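Local coordinates for protein carbohydrate oxidase (Microdochium nivale, PDB 3RJA) that oxidises the C1 hydroxyl of mono-, oligo- and polysaccharides to the corresponding lactone, using FAD and passing the electrons to oxygen to give hydrogen peroxide, at residues Lys452-Ala455 against Lys456-Thr460. Numbering follows the deposited sequence.
Sequences KLKA and KFDPT
Lys454 runs alongside Asp458 one helical turn further on, the two side chains pointing the same way with the lysine CE 3.9 Å from the aspartate CB. A bend at chi2 (72°) swings the lysine chain toward Asp458 and brings NZ to 3.3 Å from Asp458 OD2, a salt bridge with a weak direct hydrogen bond. A water bridges the same pair, 2.6 Å from Lys454 NZ and 2.6 Å from Asp458 OD2. NZ also donates to the carbonyl of Asn193, while the aspartate carboxylate accepts the backbone N-H groups of Arg462 through OD1 and Phe463 through OD2, two bonds that hold it against the backbone following the helix. With Lys454 shortened to an alanine, the Asp458 carboxylate is likely to lose its lysine mate and the Asn193 carbonyl its lysine donor. The same two residues are also joined through the backbone: Asp458 N donates to Lys454 O at 2.8 Å, just where Asp458 leaves helical geometry. Pro459 then lays its ring against the Ala455 carbonyl, CB 3.1 Å from Ala455 O. On another side of the helix, Leu453 CD1 meets the Phe457 ring at its edge, in plane, 3.7 Å from CE2, and Lys456 CG lies over one face, offset toward the rim. Asp458 and Pro459 thus close the C-terminal end of helix 447-457, with the Lys454 side chain about 10 Å from the bound FAD; Leu453 and Phe457 pack against helix 181-190, whose Asp182 pairs with Lys456, and Phe457 also touches Leu167 between strands 160-166 and 172-176.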
# COMPACT_ATOMS: atom_id res chain seq x y z
N LYS A 452 5.04 -1.49 22.65
CA LYS A 452 4.24 -1.34 23.86
C LYS A 452 2.75 -1.59 23.56
O LYS A 452 2.07 -2.37 24.25
CB LYS A 452 4.45 0.06 24.46
CG LYS A 452 5.91 0.36 24.86
CD LYS A 452 6.00 1.40 26.00
CE LYS A 452 7.42 1.90 26.18
NZ LYS A 452 7.50 3.00 27.21
N LEU A 453 2.24 -0.92 22.53
CA LEU A 453 0.83 -1.09 22.13
C LEU A 453 0.51 -2.55 21.75
O LEU A 453 -0.59 -3.04 21.99
CB LEU A 453 0.51 -0.16 20.96
CG LEU A 453 -0.95 0.07 20.64
CD1 LEU A 453 -1.59 0.93 21.77
CD2 LEU A 453 -1.01 0.81 19.31
N LYS A 454 1.48 -3.24 21.18
CA LYS A 454 1.36 -4.66 20.85
C LYS A 454 1.21 -5.51 22.12
O LYS A 454 0.38 -6.43 22.15
CB LYS A 454 2.59 -5.12 20.05
CG LYS A 454 2.52 -6.53 19.49
CD LYS A 454 1.52 -6.67 18.31
CE LYS A 454 1.47 -8.11 17.86
NZ LYS A 454 0.64 -8.31 16.64
N ALA A 455 2.03 -5.22 23.13
CA ALA A 455 1.98 -5.93 24.41
C ALA A 455 0.60 -5.68 25.04
O ALA A 455 0.02 -6.58 25.63
CB ALA A 455 3.13 -5.46 25.38
N LYS A 456 0.07 -4.47 24.88
CA LYS A 456 -1.26 -4.16 25.40
C LYS A 456 -2.42 -4.89 24.68
O LYS A 456 -3.32 -5.42 25.34
CB LYS A 456 -1.54 -2.67 25.37
CG LYS A 456 -2.95 -2.30 25.93
CD LYS A 456 -3.13 -0.80 26.17
CE LYS A 456 -4.54 -0.51 26.61
NZ LYS A 456 -4.73 0.98 26.59
N PHE A 457 -2.41 -4.88 23.34
CA PHE A 457 -3.56 -5.39 22.58
C PHE A 457 -3.44 -6.81 22.05
O PHE A 457 -4.45 -7.49 21.93
CB PHE A 457 -3.97 -4.41 21.45
CG PHE A 457 -4.69 -3.22 21.99
CD1 PHE A 457 -6.01 -3.34 22.43
CD2 PHE A 457 -4.03 -2.00 22.14
CE1 PHE A 457 -6.69 -2.24 22.99
CE2 PHE A 457 -4.69 -0.89 22.69
CZ PHE A 457 -6.01 -0.99 23.12
N ASP A 458 -2.23 -7.23 21.72
CA ASP A 458 -2.01 -8.61 21.27
C ASP A 458 -0.83 -9.27 21.98
O ASP A 458 0.12 -9.70 21.34
CB ASP A 458 -1.87 -8.69 19.73
CG ASP A 458 -1.94 -10.13 19.20
OD1 ASP A 458 -2.42 -11.03 19.94
OD2 ASP A 458 -1.51 -10.34 18.04
N PRO A 459 -0.89 -9.38 23.33
CA PRO A 459 0.26 -9.92 24.06
C PRO A 459 0.56 -11.40 23.77
O PRO A 459 1.72 -11.82 23.89
CB PRO A 459 -0.12 -9.70 25.54
CG PRO A 459 -1.63 -9.70 25.52
CD PRO A 459 -1.97 -8.97 24.25
N THR A 460 -0.43 -12.17 23.33
CA THR A 460 -0.13 -13.56 22.98
C THR A 460 0.25 -13.73 21.50
O THR A 460 0.39 -14.85 21.02
CB THR A 460 -1.25 -14.52 23.35
OG1 THR A 460 -2.36 -14.31 22.46
CG2 THR A 460 -1.70 -14.33 24.83
O HOH W 1 0.57 -10.88 16.52